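Side-chain contacts in uncharacterized protein (Staphylococcus aureus subsp. aureus, PDB 4H0A), which is of unknown function but belongs to the CAP family of cysteine-rich secretory proteins, its CAP domain following a CAP-associated N-terminal region: residues Ser138-Asp141 with Leu142-Thr146; Ile107-His110 with Ser111-Phe115. All coordinates share one frame; numbering follows the deposited sequence.

Contact 1 (138-146) and contact 2 (107-115) lie in series along the chain, both within the CAP-associated N-terminal region, with their centres about 13 Å apart. They meet chiefly through Phe115, the last residue of contact 2: its CZ sits 3.8 Å from Leu142 O and its CE1 4.1 Å from Thr146 CG2, plain packing of the ring where the short helix passes into strand 145-150. Both also reach the same sheet, contact 1 by running into strand 145-150 and contact 2 by laying Ile114 on Ile148 of that strand. Contact 1 also packs on helix 282-290, which belongs to the CAP domain.

Contact 1 (Ser138-Asp141 with Leu142-Thr146)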
loop_
_atom_site.group_PDB
_atom_site.type_symbol
_atom_site.label_atom_id
_atom_site.label_comp_id
_atom_site.label_asym_id
_atom_site.label_seq_id
_atom_site.Cartn_x
_atom_site.Cartn_y
_atom_site.Cartn_z
ATOM N N SER A 138 13.137 -10.801 -4.540
ATOM C CA SER A 138 13.319 -10.912 -5.997
ATOM C C SER A 138 14.053 -9.693 -6.559
ATOM O O SER A 138 14.313 -8.742 -5.819
ATOM C CB SER A 138 11.968 -11.075 -6.703
ATOM O OG SER A 138 11.176 -9.895 -6.687
ATOM N N ASP A 139 14.403 -9.726 -7.869
ATOM C CA ASP A 139 15.101 -8.605 -8.525
ATOM C C ASP A 139 14.290 -7.321 -8.442
ATOM O O ASP A 139 14.844 -6.270 -8.127
ATOM C CB ASP A 139 15.416 -8.908 -10.007
ATOM C CG ASP A 139 16.793 -9.492 -10.236
ATOM O OD1 ASP A 139 17.743 -9.057 -9.551
ATOM O OD2 ASP A 139 16.924 -10.383 -11.109
ATOM N N GLU A 140 12.988 -7.421 -8.746
ATOM C CA GLU A 140 12.034 -6.317 -8.687
ATOM C C GLU A 140 11.942 -5.754 -7.252
ATOM O O GLU A 140 11.884 -4.533 -7.094
ATOM C CB GLU A 140 10.645 -6.802 -9.169
ATOM C CG GLU A 140 9.551 -5.742 -9.190
ATOM C CD GLU A 140 8.221 -6.228 -9.739
ATOM O OE1 GLU A 140 8.193 -6.693 -10.901
ATOM O OE2 GLU A 140 7.202 -6.120 -9.018
ATOM N N ASP A 141 11.944 -6.638 -6.215
ATOM C CA ASP A 141 11.835 -6.211 -4.807
ATOM C C ASP A 141 13.016 -5.340 -4.362
ATOM O O ASP A 141 12.797 -4.336 -3.698
ATOM C CB ASP A 141 11.727 -7.422 -3.853
ATOM C CG ASP A 141 10.482 -8.275 -4.016
ATOM O OD1 ASP A 141 9.409 -7.712 -4.330
ATOM O OD2 ASP A 141 10.563 -9.497 -3.757
ATOM N N LEU A 142 14.251 -5.696 -4.730
ATOM C CA LEU A 142 15.422 -4.911 -4.309
ATOM C C LEU A 142 15.480 -3.521 -4.918
ATOM O O LEU A 142 16.005 -2.598 -4.285
ATOM C CB LEU A 142 16.722 -5.637 -4.680
ATOM C CG LEU A 142 17.010 -6.876 -3.877
ATOM C CD1 LEU A 142 18.042 -7.721 -4.573
ATOM C CD2 LEU A 142 17.497 -6.514 -2.484
ATOM N N LYS A 143 15.006 -3.383 -6.155
ATOM C CA LYS A 143 15.062 -2.103 -6.864
ATOM C C LYS A 143 13.862 -1.208 -6.537
ATOM O O LYS A 143 14.026 0.011 -6.512
ATOM C CB LYS A 143 15.128 -2.321 -8.392
ATOM C CG LYS A 143 16.525 -2.158 -8.996
ATOM C CD LYS A 143 17.486 -3.273 -8.627
ATOM C CE LYS A 143 18.779 -3.140 -9.392
ATOM N NZ LYS A 143 19.792 -4.147 -8.974
ATOM N N THR A 144 12.661 -1.788 -6.344
ATOM C CA THR A 144 11.437 -0.992 -6.183
ATOM C C THR A 144 10.645 -1.210 -4.885
ATOM O O THR A 144 9.620 -0.553 -4.711
ATOM C CB THR A 144 10.537 -1.271 -7.391
ATOM O OG1 THR A 144 10.006 -2.602 -7.299
ATOM C CG2 THR A 144 11.287 -1.057 -8.728
ATOM N N GLN A 145 11.108 -2.079 -3.979
ATOM C CA GLN A 145 10.448 -2.337 -2.693
ATOM C C GLN A 145 11.511 -2.648 -1.650
ATOM O O GLN A 145 11.324 -3.542 -0.825
ATOM C CB GLN A 145 9.489 -3.525 -2.865
ATOM C CG GLN A 145 8.319 -3.525 -1.911
ATOM C CD GLN A 145 7.458 -4.756 -2.060
ATOM O OE1 GLN A 145 7.764 -5.690 -2.800
ATOM N NE2 GLN A 145 6.372 -4.799 -1.338
ATOM N N THR A 146 12.642 -1.932 -1.711
ATOM C CA THR A 146 13.829 -2.205 -0.900
ATOM C C THR A 146 13.517 -2.311 0.580
ATOM O O THR A 146 12.904 -1.405 1.131
ATOM C CB THR A 146 14.888 -1.125 -1.113
ATOM O OG1 THR A 146 14.851 -0.726 -2.481
ATOM C CG2 THR A 146 16.296 -1.601 -0.721
HETATM O O HOH W 1 18.456 -6.600 -9.032
#
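Glu140 and Thr144, like Asp141 and Gln145, meet one turn apart in a local contact along the short helix 139-144, which leads directly into strand 145-150, an outermost strand of the seven-stranded antiparallel sheet. Glu140 O accepts the backbone N of Thr144 at 2.9 Å. Thr144 OG1 lies only 2.7 Å from the same Glu140 O; with chi1 at 71° the hydroxyl is tucked between its own backbone N and carbonyl carbon, which turns it back toward the preceding turn. The same hydroxyl is hydrogen-bonded to His287 NE2 and Asn291 OD1, so the helix is tied to the region of helix 282-290. The two side chains slant across one another, Glu140 CG passing 3.7 Å from Thr144 OG1.

At the start of the helix Ser138 is the N-cap and forms a capping box with Asp141. Ser138 N donates to Asp141 OD2 at 3.0 Å, reaching the oxygen on its anti side and 30° out of the carboxylate plane; the return bond from Asp141 N to Ser138 OG is weak. Asp141 can reach back because its CG lies beside its own backbone N (chi1 -64°).

On another side of the helix, Asp139 and Lys143 are opposite in charge but not in direct contact. A water bridges them, donating to Asp139 OD1 at 2.6 Å and accepting from Lys143 NZ at 2.8 Å. Past the last turn, Gln145 N still bonds to Asp141 O, and the Gln145 side chain runs alongside that of Asp141, pointing the same way and packing on Thr284 and His287 of helix 282-290. Thr146 OG1 donates to Leu142 O at 2.8 Å, approaching from above the carbonyl plane.

Contact 2 (Ile107-His110 with Ser111-Phe115); sequences IGQH and SAEIF
The side chains of Gln109 and Glu113 cross at about a right angle where an extended piece of loop bends into a single irregular helical turn. The turn, 111-115, has helical backbone angles without the regular bonding of a helix, and belongs to the long connection between strands 89-96 and 125-128. Across the bend the Gln109 amide and the Glu113 carboxylate are inclined by 58°. Gln109 NE2 comes within 3.3 Å of Glu113 OE2, but the angle is too poor for a hydrogen bond, so the pair is a packing contact of polar ends. The other end of that amide, OE1, is taken up by the backbone N of Lys106.

Gln109 NE2 also touches Ile114, 4.0 Å from CG1. Ile114 turns its side chain inward onto Val157, Val166 and Ile148, whereas Glu113, with CG anti to the backbone N (chi1 -173°), reaches, extended, back past the Gln109 amide. At its base, Glu113 CB lies 3.3 Å from His110 O. That same carbonyl accepts the backbone N of Glu113 at 3.2 Å, the donor standing well above the carbonyl plane, and this bond closes the turn.

The imidazole of His110 leads away from the turn. What joins His110 and Glu113 a second time is a water that accepts from His110 N at 3.0 Å and donates to Glu113 OE1 at 3.2 Å.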
loop_
_atom_site.group_PDB
_atom_site.type_symbol
_atom_site.label_atom_id
_atom_site.label_comp_id
_atom_site.label_asym_id
_atom_site.label_seq_id
_atom_site.Cartn_x
_atom_site.Cartn_y
_atom_site.Cartn_z
ATOM N N ILE A 107 11.182 11.688 -0.267
ATOM C CA ILE A 107 10.241 11.441 -1.361
ATOM C C ILE A 107 10.756 12.205 -2.588
ATOM O O ILE A 107 11.091 13.383 -2.469
ATOM C CB ILE A 107 8.783 11.876 -0.993
ATOM C CG1 ILE A 107 8.226 11.132 0.259
ATOM C CG2 ILE A 107 7.847 11.715 -2.198
ATOM C CD1 ILE A 107 8.310 9.663 0.234
ATOM N N GLY A 108 10.840 11.530 -3.726
ATOM C CA GLY A 108 11.320 12.129 -4.967
ATOM C C GLY A 108 12.805 11.954 -5.227
ATOM O O GLY A 108 13.265 12.319 -6.309
ATOM N N GLN A 109 13.583 11.400 -4.278
ATOM C CA GLN A 109 15.015 11.209 -4.526
ATOM C C GLN A 109 15.228 10.073 -5.513
ATOM O O GLN A 109 14.367 9.195 -5.616
ATOM C CB GLN A 109 15.783 10.911 -3.220
ATOM C CG GLN A 109 15.646 9.490 -2.682
ATOM C CD GLN A 109 16.564 9.275 -1.518
ATOM O OE1 GLN A 109 16.162 9.340 -0.368
ATOM N NE2 GLN A 109 17.828 9.047 -1.789
ATOM N N HIS A 110 16.399 10.039 -6.172
ATOM C CA HIS A 110 16.734 8.936 -7.069
ATOM C C HIS A 110 16.926 7.680 -6.233
ATOM O O HIS A 110 17.667 7.720 -5.251
ATOM C CB HIS A 110 18.005 9.234 -7.884
ATOM C CG HIS A 110 17.847 10.387 -8.819
ATOM N ND1 HIS A 110 16.871 10.390 -9.798
ATOM C CD2 HIS A 110 18.550 11.540 -8.896
ATOM C CE1 HIS A 110 16.993 11.548 -10.423
ATOM N NE2 HIS A 110 17.994 12.272 -9.918
ATOM N N SER A 111 16.253 6.580 -6.591
ATOM C CA SER A 111 16.356 5.333 -5.819
ATOM C C SER A 111 17.783 4.733 -5.874
ATOM O O SER A 111 18.186 4.082 -4.919
ATOM C CB SER A 111 15.330 4.306 -6.295
ATOM O OG SER A 111 15.730 3.690 -7.509
ATOM N N ALA A 112 18.560 4.979 -6.953
ATOM C CA ALA A 112 19.940 4.470 -7.058
ATOM C C ALA A 112 20.881 5.073 -5.987
ATOM O O ALA A 112 21.869 4.433 -5.619
ATOM C CB ALA A 112 20.505 4.753 -8.442
ATOM N N GLU A 113 20.574 6.302 -5.507
ATOM C CA GLU A 113 21.322 7.025 -4.464
ATOM C C GLU A 113 21.199 6.346 -3.061
ATOM O O GLU A 113 22.015 6.622 -2.187
ATOM C CB GLU A 113 20.790 8.473 -4.394
ATOM C CG GLU A 113 21.536 9.448 -3.499
ATOM C CD GLU A 113 20.925 10.836 -3.538
ATOM O OE1 GLU A 113 21.149 11.554 -4.540
ATOM O OE2 GLU A 113 20.196 11.194 -2.585
ATOM N N ILE A 114 20.185 5.500 -2.832
ATOM C CA ILE A 114 20.011 4.813 -1.545
ATOM C C ILE A 114 21.179 3.862 -1.293
ATOM O O ILE A 114 21.828 3.932 -0.253
ATOM C CB ILE A 114 18.658 4.054 -1.516
ATOM C CG1 ILE A 114 17.488 5.054 -1.504
ATOM C CG2 ILE A 114 18.577 3.108 -0.308
ATOM C CD1 ILE A 114 16.200 4.488 -1.993
ATOM N N PHE A 115 21.474 3.030 -2.274
ATOM C CA PHE A 115 22.508 2.006 -2.173
ATOM C C PHE A 115 23.964 2.530 -2.058
ATOM O O PHE A 115 24.816 1.767 -1.602
ATOM C CB PHE A 115 22.438 1.058 -3.386
ATOM C CG PHE A 115 21.049 0.774 -3.913
ATOM C CD1 PHE A 115 20.086 0.195 -3.100
ATOM C CD2 PHE A 115 20.707 1.089 -5.219
ATOM C CE1 PHE A 115 18.800 -0.059 -3.583
ATOM C CE2 PHE A 115 19.423 0.839 -5.699
ATOM C CZ PHE A 115 18.475 0.274 -4.875
HETATM O O HOH W 2 18.326 12.326 -5.789
#